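Local atomic coordinates of mercuric reductase (Metallosphaera sedula, PDB entry 4YWO), a protein that binds FAD and, as a homodimer, probably uses NADPH to reduce mercuric ions to elemental mercury. Residues I44-I49 with Q117-F122; P269-G274 with G305-G310; G38-L43 with Y110-L115. All blocks are in the same frame, centred on the assembly; numbering follows the deposited sequence.

Contact 1: I44-I49 with Q117-F122. With FAD (flavin-adenine dinucleotide), chain B.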
# COMPACT_ATOMS: atom_id res chain seq x y z
N ILE A 44 28.92 -22.10 0.24
CA ILE A 44 30.03 -21.74 -0.56
C ILE A 44 29.66 -20.61 -1.46
O ILE A 44 28.70 -20.75 -2.19
CB ILE A 44 30.45 -22.94 -1.44
CG1 ILE A 44 30.69 -24.15 -0.61
CG2 ILE A 44 31.73 -22.59 -2.29
CD1 ILE A 44 30.82 -25.52 -1.29
N GLY A 45 30.38 -19.49 -1.49
CA GLY A 45 30.09 -18.44 -2.36
C GLY A 45 31.30 -17.64 -2.78
O GLY A 45 32.37 -17.73 -2.14
N LYS A 46 31.15 -16.88 -3.82
CA LYS A 46 32.21 -15.93 -4.07
C LYS A 46 31.64 -14.57 -4.24
O LYS A 46 30.46 -14.44 -4.44
CB LYS A 46 32.97 -16.41 -5.25
CG LYS A 46 32.18 -16.34 -6.50
CD LYS A 46 32.98 -16.96 -7.58
CE LYS A 46 32.09 -17.19 -8.73
NZ LYS A 46 32.11 -15.97 -9.52
N GLY A 47 32.45 -13.56 -4.17
CA GLY A 47 31.88 -12.25 -4.34
C GLY A 47 31.35 -11.71 -3.00
O GLY A 47 31.56 -12.29 -1.91
N GLU A 48 30.77 -10.51 -3.08
CA GLU A 48 30.25 -9.87 -1.87
C GLU A 48 29.17 -10.70 -1.19
O GLU A 48 28.22 -11.21 -1.82
CB GLU A 48 29.76 -8.43 -2.16
CG GLU A 48 30.79 -7.52 -2.78
CD GLU A 48 30.36 -6.08 -3.00
OE1 GLU A 48 30.95 -5.23 -2.30
OE2 GLU A 48 29.52 -5.77 -3.90
N ILE A 49 29.22 -10.81 0.12
CA ILE A 49 28.21 -11.50 0.88
C ILE A 49 26.83 -10.82 0.65
O ILE A 49 26.70 -9.62 0.55
CB ILE A 49 28.54 -11.43 2.42
CG1 ILE A 49 29.88 -12.15 2.74
CG2 ILE A 49 27.53 -12.14 3.23
CD1 ILE A 49 29.73 -13.63 2.62
N GLN A 117 34.72 -19.31 0.96
CA GLN A 117 34.68 -18.37 -0.08
C GLN A 117 35.51 -18.84 -1.26
O GLN A 117 36.73 -19.06 -1.16
CB GLN A 117 35.04 -16.95 0.42
CG GLN A 117 33.90 -16.45 1.30
CD GLN A 117 34.13 -15.09 1.93
OE1 GLN A 117 33.44 -14.10 1.59
NE2 GLN A 117 35.05 -15.03 2.88
N GLY A 118 34.85 -19.00 -2.37
CA GLY A 118 35.49 -19.45 -3.58
C GLY A 118 34.50 -19.91 -4.62
O GLY A 118 33.32 -20.03 -4.32
N GLU A 119 35.00 -20.19 -5.83
CA GLU A 119 34.20 -20.65 -6.96
C GLU A 119 34.07 -22.16 -6.86
O GLU A 119 35.14 -22.87 -6.89
CB GLU A 119 34.77 -20.20 -8.28
CG GLU A 119 34.01 -20.67 -9.45
CD GLU A 119 34.46 -20.23 -10.79
OE1 GLU A 119 33.93 -19.19 -11.25
OE2 GLU A 119 35.34 -20.92 -11.36
N ALA A 120 32.86 -22.67 -6.71
CA ALA A 120 32.54 -24.10 -6.74
C ALA A 120 32.23 -24.57 -8.13
O ALA A 120 31.54 -23.88 -8.93
CB ALA A 120 31.39 -24.47 -5.82
N ARG A 121 32.68 -25.81 -8.49
CA ARG A 121 32.28 -26.50 -9.71
C ARG A 121 32.07 -27.97 -9.42
O ARG A 121 32.86 -28.52 -8.64
CB ARG A 121 33.40 -26.42 -10.80
CG ARG A 121 33.64 -24.99 -11.27
CD ARG A 121 34.72 -24.88 -12.32
NE ARG A 121 34.66 -23.52 -12.88
CZ ARG A 121 34.05 -23.19 -14.01
NH1 ARG A 121 33.47 -24.10 -14.77
NH2 ARG A 121 34.07 -21.92 -14.38
N PHE A 122 31.05 -28.56 -10.01
CA PHE A 122 30.75 -29.95 -9.79
C PHE A 122 31.82 -30.83 -10.48
O PHE A 122 32.18 -30.51 -11.63
CB PHE A 122 29.39 -30.38 -10.23
CG PHE A 122 28.31 -29.88 -9.25
CD1 PHE A 122 27.79 -28.64 -9.45
CD2 PHE A 122 27.91 -30.62 -8.25
CE1 PHE A 122 26.82 -28.17 -8.56
CE2 PHE A 122 26.99 -30.13 -7.28
CZ PHE A 122 26.48 -28.88 -7.50
PA FAD B . 22.48 -14.16 -6.38
O1A FAD B . 22.13 -13.30 -5.18
O2A FAD B . 23.28 -13.58 -7.52
O5B FAD B . 23.23 -15.48 -5.85
C5B FAD B . 24.46 -15.89 -6.44
C4B FAD B . 25.58 -15.74 -5.42
O4B FAD B . 26.30 -16.97 -5.30
C3B FAD B . 26.57 -14.67 -5.85
O3B FAD B . 26.63 -13.63 -4.86
C2B FAD B . 27.92 -15.35 -5.96
O2B FAD B . 28.85 -14.76 -5.05
C1B FAD B . 27.69 -16.81 -5.59
N9A FAD B . 28.06 -17.68 -6.74
C8A FAD B . 27.62 -17.54 -8.00
N7A FAD B . 28.15 -18.50 -8.81
C5A FAD B . 28.95 -19.28 -8.05
C6A FAD B . 29.81 -20.46 -8.27
N6A FAD B . 29.92 -21.03 -9.49
N1A FAD B . 30.47 -20.96 -7.20
C2A FAD B . 30.37 -20.41 -5.98
N3A FAD B . 29.60 -19.33 -5.71
C4A FAD B . 28.88 -18.73 -6.68
N1 FAD B . 14.23 -8.09 -7.32
C2 FAD B . 13.16 -7.67 -6.59
O2 FAD B . 12.39 -8.53 -6.11
N3 FAD B . 12.90 -6.37 -6.37
C4 FAD B . 13.68 -5.39 -6.85
O4 FAD B . 13.41 -4.19 -6.62
C4X FAD B . 14.87 -5.76 -7.65
N5 FAD B . 15.70 -4.84 -8.17
C5X FAD B . 16.78 -5.21 -8.91
C6 FAD B . 17.62 -4.24 -9.43
C7 FAD B . 18.73 -4.61 -10.19
C7M FAD B . 19.64 -3.55 -10.75
C8 FAD B . 19.01 -6.05 -10.44
C8M FAD B . 20.21 -6.45 -11.25
C9 FAD B . 18.17 -7.02 -9.91
C9A FAD B . 17.06 -6.65 -9.16
N10 FAD B . 16.20 -7.63 -8.63
C10 FAD B . 15.10 -7.21 -7.87
C1' FAD B . 16.46 -9.05 -8.86
C2' FAD B . 17.07 -9.67 -7.60
O2' FAD B . 18.20 -8.89 -7.19
C3' FAD B . 17.51 -11.11 -7.86
O3' FAD B . 16.42 -11.85 -8.42
C4' FAD B . 17.97 -11.78 -6.57
O4' FAD B . 19.17 -11.16 -6.11
C5' FAD B . 18.21 -13.27 -6.79
O5' FAD B . 19.13 -13.74 -5.80
P FAD B . 19.89 -15.15 -6.00
O1P FAD B . 20.47 -15.57 -4.67
O2P FAD B . 18.97 -16.08 -6.75
O3P FAD B . 21.10 -14.75 -6.98
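Lys-46 and Glu-119 run side by side and point the same way, beside the adenine of FAD. Lys-46 leaves its backbone with CG in the crowded position between N and the carbonyl carbon, then runs out straight until a bend at its last torsion (chi4 88°). Glu-119 sets CG anti to its backbone N and stays extended, so the two aliphatic stems meet, CD of Lys-46 lying 3.8 Å from CB of Glu-119. The lysine stem lies over one face of the adenine, with CE of Lys-46 3.8 Å from C5A of FAD. At the tips NZ of Lys-46 is 4.1 Å from OE1 of Glu-119, opposite charges that probably attract but lie beyond a salt bridge. The other oxygen of the carboxylate, OE2 of Glu-119, is met at 3.1 Å by NE of Arg-121; the acceptor lies in the guanidinium plane, whereas NE stands above the carboxylate plane.

Gly-118 N donates to Gly-45 O at 2.8 Å (154°), beside the parallel bridge that pairs Gly-45 with Gln-117. The hydrogen bonds to the base come from the backbone: Ala-120 N gives its hydrogen to N1A of FAD at 3.0 Å, and Ala-120 O receives a weak bond from the adenine amino group. CG2 of Ile-44 packs 4.0 Å from CB of Ala-120, while the side chains of Gln-117 and Ile-49 cross at about a right angle, meeting through OE1 of Gln-117 and CD1 of Ile-49.

The contact lies at the C-terminal ends of strands 42-45 and 114-117, neighbours in the parallel sheet of the Rossmann-type FAD-binding fold; Ile-44 packs on Val-128 and Val-130 of strand 127-130, and Ile-49 rests against Tyr-104 and Leu-108 of helix 87-110.

Contact 2: P269-G274 with G305-G310. With FAD (flavin-adenine dinucleotide), chain B.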
# COMPACT_ATOMS: atom_id res chain seq x y z
N PRO A 269 21.44 -16.83 -16.44
CA PRO A 269 21.75 -17.60 -15.26
C PRO A 269 23.19 -18.03 -15.20
O PRO A 269 23.81 -18.35 -16.21
CB PRO A 269 20.87 -18.82 -15.44
CG PRO A 269 19.65 -18.32 -16.18
CD PRO A 269 20.20 -17.31 -17.09
N ASN A 270 23.73 -18.08 -14.00
CA ASN A 270 25.14 -18.49 -13.74
C ASN A 270 25.23 -20.00 -13.66
O ASN A 270 25.16 -20.55 -12.62
CB ASN A 270 25.62 -17.86 -12.46
CG ASN A 270 25.87 -16.34 -12.59
OD1 ASN A 270 26.18 -15.84 -13.70
ND2 ASN A 270 25.72 -15.60 -11.47
N VAL A 271 25.43 -20.65 -14.81
CA VAL A 271 25.34 -22.09 -14.90
C VAL A 271 26.68 -22.71 -15.38
O VAL A 271 26.69 -23.88 -15.71
CB VAL A 271 24.16 -22.58 -15.78
CG1 VAL A 271 22.83 -22.18 -15.19
CG2 VAL A 271 24.25 -22.06 -17.21
N ASP A 272 27.72 -21.96 -15.32
CA ASP A 272 29.08 -22.48 -15.67
C ASP A 272 29.69 -23.15 -14.43
O ASP A 272 30.56 -22.59 -13.74
CB ASP A 272 29.92 -21.32 -16.21
CG ASP A 272 31.33 -21.81 -16.67
OD1 ASP A 272 31.53 -23.04 -16.78
OD2 ASP A 272 32.24 -20.98 -16.81
N LEU A 273 29.17 -24.32 -14.12
CA LEU A 273 29.35 -24.99 -12.84
C LEU A 273 29.74 -26.44 -12.95
O LEU A 273 29.66 -27.20 -11.98
CB LEU A 273 27.98 -25.00 -12.02
CG LEU A 273 27.34 -23.64 -11.77
CD1 LEU A 273 25.99 -23.78 -11.11
CD2 LEU A 273 28.26 -22.77 -10.91
N GLY A 274 30.13 -26.87 -14.17
CA GLY A 274 30.35 -28.30 -14.32
C GLY A 274 29.15 -29.21 -14.18
O GLY A 274 29.25 -30.32 -13.72
N GLY A 305 16.27 -19.68 -7.13
CA GLY A 305 16.66 -18.34 -7.48
C GLY A 305 16.85 -18.08 -8.94
O GLY A 305 16.31 -18.74 -9.86
N ASP A 306 17.64 -17.01 -9.26
CA ASP A 306 17.75 -16.59 -10.61
C ASP A 306 18.42 -17.61 -11.50
O ASP A 306 18.19 -17.58 -12.72
CB ASP A 306 18.68 -15.34 -10.70
CG ASP A 306 18.10 -14.07 -10.21
OD1 ASP A 306 16.95 -14.05 -9.76
OD2 ASP A 306 18.87 -13.03 -10.34
N VAL A 307 19.15 -18.52 -10.89
CA VAL A 307 19.87 -19.59 -11.70
C VAL A 307 18.84 -20.50 -12.41
O VAL A 307 19.15 -21.18 -13.40
CB VAL A 307 20.81 -20.42 -10.85
CG1 VAL A 307 20.09 -21.41 -9.95
CG2 VAL A 307 21.83 -21.22 -11.73
N LEU A 308 17.57 -20.46 -11.97
CA LEU A 308 16.49 -21.23 -12.70
C LEU A 308 16.09 -20.61 -14.03
O LEU A 308 15.45 -21.24 -14.87
CB LEU A 308 15.27 -21.38 -11.78
CG LEU A 308 15.55 -22.05 -10.51
CD1 LEU A 308 14.34 -22.17 -9.59
CD2 LEU A 308 16.11 -23.47 -10.62
N GLY A 309 16.42 -19.35 -14.27
CA GLY A 309 16.09 -18.75 -15.55
C GLY A 309 14.63 -18.36 -15.69
O GLY A 309 14.17 -18.14 -16.81
N GLY A 310 13.94 -18.32 -14.56
CA GLY A 310 12.47 -17.94 -14.48
C GLY A 310 12.38 -16.47 -14.08
O GLY A 310 13.15 -15.62 -14.56
PA FAD B . 22.48 -14.16 -6.38
O1A FAD B . 22.13 -13.30 -5.18
O2A FAD B . 23.28 -13.58 -7.52
O5B FAD B . 23.23 -15.48 -5.85
C5B FAD B . 24.46 -15.89 -6.44
C4B FAD B . 25.58 -15.74 -5.42
O4B FAD B . 26.30 -16.97 -5.30
C3B FAD B . 26.57 -14.67 -5.85
O3B FAD B . 26.63 -13.63 -4.86
C2B FAD B . 27.92 -15.35 -5.96
O2B FAD B . 28.85 -14.76 -5.05
C1B FAD B . 27.69 -16.81 -5.59
N9A FAD B . 28.06 -17.68 -6.74
C8A FAD B . 27.62 -17.54 -8.00
N7A FAD B . 28.15 -18.50 -8.81
C5A FAD B . 28.95 -19.28 -8.05
C6A FAD B . 29.81 -20.46 -8.27
N6A FAD B . 29.92 -21.03 -9.49
N1A FAD B . 30.47 -20.96 -7.20
C2A FAD B . 30.37 -20.41 -5.98
N3A FAD B . 29.60 -19.33 -5.71
C4A FAD B . 28.88 -18.73 -6.68
N1 FAD B . 14.23 -8.09 -7.32
C2 FAD B . 13.16 -7.67 -6.59
O2 FAD B . 12.39 -8.53 -6.11
N3 FAD B . 12.90 -6.37 -6.37
C4 FAD B . 13.68 -5.39 -6.85
O4 FAD B . 13.41 -4.19 -6.62
C4X FAD B . 14.87 -5.76 -7.65
N5 FAD B . 15.70 -4.84 -8.17
C5X FAD B . 16.78 -5.21 -8.91
C6 FAD B . 17.62 -4.24 -9.43
C7 FAD B . 18.73 -4.61 -10.19
C7M FAD B . 19.64 -3.55 -10.75
C8 FAD B . 19.01 -6.05 -10.44
C8M FAD B . 20.21 -6.45 -11.25
C9 FAD B . 18.17 -7.02 -9.91
C9A FAD B . 17.06 -6.65 -9.16
N10 FAD B . 16.20 -7.63 -8.63
C10 FAD B . 15.10 -7.21 -7.87
C1' FAD B . 16.46 -9.05 -8.86
C2' FAD B . 17.07 -9.67 -7.60
O2' FAD B . 18.20 -8.89 -7.19
C3' FAD B . 17.51 -11.11 -7.86
O3' FAD B . 16.42 -11.85 -8.42
C4' FAD B . 17.97 -11.78 -6.57
O4' FAD B . 19.17 -11.16 -6.11
C5' FAD B . 18.21 -13.27 -6.79
O5' FAD B . 19.13 -13.74 -5.80
P FAD B . 19.89 -15.15 -6.00
O1P FAD B . 20.47 -15.57 -4.67
O2P FAD B . 18.97 -16.08 -6.75
O3P FAD B . 21.10 -14.75 -6.98
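With CG1 in the crowded position between its backbone N and carbonyl carbon (chi1 74°), Val-307 holds its other methyl, CG2, anti to N and aimed at the loop 269-274. Val-271 places CG1 beside its own N, anti to the carbonyl carbon, and the two branches cross obliquely with Val-271 CG1 3.7 Å from Val-307 CG2. Asp-306 has CG anti to its carbonyl carbon (chi1 -73°), which sends the carboxylate to the ribitol of FAD.

The valine methyl is shared: Val-307 CG2 also touches Asn-270 O, at 3.5 Å, a carbonyl that takes a hydrogen bond from Thr-144. Pro-269 makes the rest of the contact. Its ring lies on the backbone of the short 3-10 turn, CB of Pro-269 at 3.6 Å from Val-307 O and CG of Pro-269 likewise 3.6 Å from Gly-309 CA. No hydrogen bond joins the two loops; the turn is held internally by Leu-308 N to Gly-305 O and by Gly-309 N to Asp-306 O, the latter 2.9 Å long. Asn-270, at the centre of an inverse gamma turn, directs its side-chain OD1 to Ser-147.

Gly-305 and Asp-306 form the Gly-Asp pair characteristic of the second FAD-binding motif in this oxidoreductase family. Asp-306 N donates to phosphate oxygen O2P of FAD at 3.0 Å and nearly straight (161°), and the ribitol hydroxyl O3' of FAD donates to Asp-306 OD1 at 2.6 Å. Ser-146 engages the remaining oxygen, OD2.

The chemistry thus divides in two: van der Waals contact joins the loops, ring and methyl carbons resting largely on carbonyl oxygens, while one residue grips both phosphate and ribitol. Bonds to both carboxylate oxygens would favour the charged form of Asp-306, and the amide facing O2P probably offsets part of the phosphate's charge.

Contact 3: G38-L43 with Y110-L115; sequences GVKPVL and YYDVEL
Two neighbouring strands of a parallel Rossmann-type sheet meet here, 42-45 and the outermost strand 114-117, linked through the long helical connection between them. Lys-40, Glu-114 and Leu-43 have the most surface buried by the pairing.

Lys-40 precedes the strand and is fully extended, with CG anti to the backbone N (chi1 -176°). It crosses Asp-112 at about a right angle, so that its methylenes, not its ammonium, rest on the carboxylate: CG of Lys-40 is 3.4 Å from OD2 of Asp-112. NZ of Lys-40 stays 4.0 Å from OD1 of Asp-112, near enough for a probable attraction, but beyond a salt bridge.

Glu-114 supplies both backbone bonds. Its N donates to Pro-41 O at 3.0 Å, in the carbonyl plane and almost straight (166°), and its O accepts from Leu-43 N at 2.9 Å, this donor standing above the carbonyl plane. Glu-114 therefore grips the residues before and after Val-42, the usual alternation of a parallel pair. Its extended side chain lies alongside Val-42 on one face of the sheet, where both touch His-16 of strand 16-21.

Leu-43 occupies the other face. CB of Leu-43 meets CG2 of Val-113 at 3.5 Å, the two side chains crossing obliquely, and Leu-115 runs alongside it in the same direction. Leu-108 of helix 87-110 and the FAD-binding Tyr-23 pack against both leucines. Besides meeting CD2 of Leu-43, Leu-115 brings its CD1 to 3.6 Å from Leu-43 O.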
# COMPACT_ATOMS: atom_id res chain seq x y z
N GLY A 38 17.81 -28.35 11.81
CA GLY A 38 18.82 -29.03 12.62
C GLY A 38 20.09 -29.45 11.90
O GLY A 38 20.82 -30.30 12.34
N VAL A 39 20.37 -28.84 10.75
CA VAL A 39 21.54 -29.15 9.96
C VAL A 39 22.47 -27.93 9.84
O VAL A 39 22.03 -26.81 9.54
CB VAL A 39 21.07 -29.60 8.51
CG1 VAL A 39 22.25 -29.66 7.55
CG2 VAL A 39 20.33 -30.95 8.55
N LYS A 40 23.75 -28.15 10.02
CA LYS A 40 24.78 -27.19 9.79
C LYS A 40 25.28 -27.36 8.34
O LYS A 40 26.03 -28.28 8.00
CB LYS A 40 25.93 -27.37 10.74
CG LYS A 40 26.98 -26.31 10.58
CD LYS A 40 28.20 -26.72 11.37
CE LYS A 40 29.34 -25.80 11.08
NZ LYS A 40 30.41 -26.12 12.06
N PRO A 41 24.89 -26.43 7.45
CA PRO A 41 25.31 -26.61 6.08
C PRO A 41 26.64 -26.08 5.78
O PRO A 41 27.18 -25.23 6.51
CB PRO A 41 24.27 -25.77 5.27
CG PRO A 41 23.82 -24.71 6.24
CD PRO A 41 24.01 -25.26 7.66
N VAL A 42 27.22 -26.50 4.65
CA VAL A 42 28.38 -25.86 4.13
C VAL A 42 27.80 -24.83 3.13
O VAL A 42 26.94 -25.16 2.33
CB VAL A 42 29.28 -26.84 3.36
CG1 VAL A 42 30.45 -26.08 2.82
CG2 VAL A 42 29.73 -27.98 4.25
N LEU A 43 28.27 -23.60 3.21
CA LEU A 43 27.79 -22.50 2.34
C LEU A 43 28.97 -21.97 1.58
O LEU A 43 30.01 -21.53 2.19
CB LEU A 43 27.17 -21.39 3.22
CG LEU A 43 26.70 -20.13 2.47
CD1 LEU A 43 25.59 -20.46 1.53
CD2 LEU A 43 26.21 -19.13 3.50
N TYR A 110 25.24 -15.54 13.87
CA TYR A 110 24.10 -16.05 14.56
C TYR A 110 23.74 -17.50 14.21
O TYR A 110 23.41 -18.29 15.05
CB TYR A 110 22.90 -15.13 14.36
CG TYR A 110 21.77 -15.66 15.15
CD1 TYR A 110 21.86 -15.69 16.55
CD2 TYR A 110 20.67 -16.22 14.54
CE1 TYR A 110 20.87 -16.26 17.30
CE2 TYR A 110 19.65 -16.78 15.28
CZ TYR A 110 19.77 -16.79 16.66
OH TYR A 110 18.78 -17.34 17.39
N TYR A 111 23.80 -17.86 12.93
CA TYR A 111 23.40 -19.19 12.53
C TYR A 111 24.65 -20.04 12.47
O TYR A 111 25.77 -19.57 12.51
CB TYR A 111 22.69 -19.15 11.19
CG TYR A 111 21.33 -18.60 11.24
CD1 TYR A 111 20.27 -19.38 11.69
CD2 TYR A 111 21.09 -17.29 10.93
CE1 TYR A 111 19.03 -18.90 11.74
CE2 TYR A 111 19.81 -16.78 10.99
CZ TYR A 111 18.81 -17.58 11.42
OH TYR A 111 17.56 -17.16 11.51
N ASP A 112 24.46 -21.36 12.37
CA ASP A 112 25.58 -22.29 12.40
C ASP A 112 25.87 -22.72 10.87
O ASP A 112 25.01 -23.22 10.22
CB ASP A 112 25.10 -23.52 13.20
CG ASP A 112 26.20 -24.47 13.55
OD1 ASP A 112 27.37 -24.04 13.69
OD2 ASP A 112 25.89 -25.67 13.69
N VAL A 113 27.08 -22.58 10.44
CA VAL A 113 27.42 -22.72 8.99
C VAL A 113 28.90 -22.83 8.80
O VAL A 113 29.67 -22.22 9.50
CB VAL A 113 26.87 -21.49 8.22
CG1 VAL A 113 27.39 -20.18 8.78
CG2 VAL A 113 27.30 -21.50 6.73
N GLU A 114 29.35 -23.67 7.88
CA GLU A 114 30.71 -23.66 7.50
C GLU A 114 30.79 -22.86 6.22
O GLU A 114 30.33 -23.34 5.18
CB GLU A 114 31.16 -25.10 7.25
CG GLU A 114 32.51 -25.28 6.59
CD GLU A 114 32.88 -26.76 6.55
OE1 GLU A 114 32.15 -27.57 7.14
OE2 GLU A 114 33.87 -27.12 5.92
N LEU A 115 31.32 -21.67 6.31
CA LEU A 115 31.41 -20.80 5.17
C LEU A 115 32.74 -21.03 4.41
O LEU A 115 33.82 -20.98 4.96
CB LEU A 115 31.35 -19.38 5.63
CG LEU A 115 31.45 -18.30 4.61
CD1 LEU A 115 30.23 -18.29 3.73
CD2 LEU A 115 31.63 -16.98 5.31

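How the contacts relate
Contacts 1 and 3 are successive levels of one strand pair: strands 42-45 and 114-117 start side by side in contact 3 and come to their ends in contact 1, where the chain turns to the cofactor. Both are partly buried, but contact 3 mixes surface charges with a leucine layer and touches no ligand, whereas in contact 1 the backbone N and O of Ala-120 bind the adenine. Contact 2 is the buried one, made of loops without strand pairing, and serves the phosphate and ribitol of the same FAD. It joins contact 1 directly through the Arg-121 to Asp-272 salt bridge and a probable Phe-122 N to Leu-273 O bond; contacts 2 and 3 do not touch.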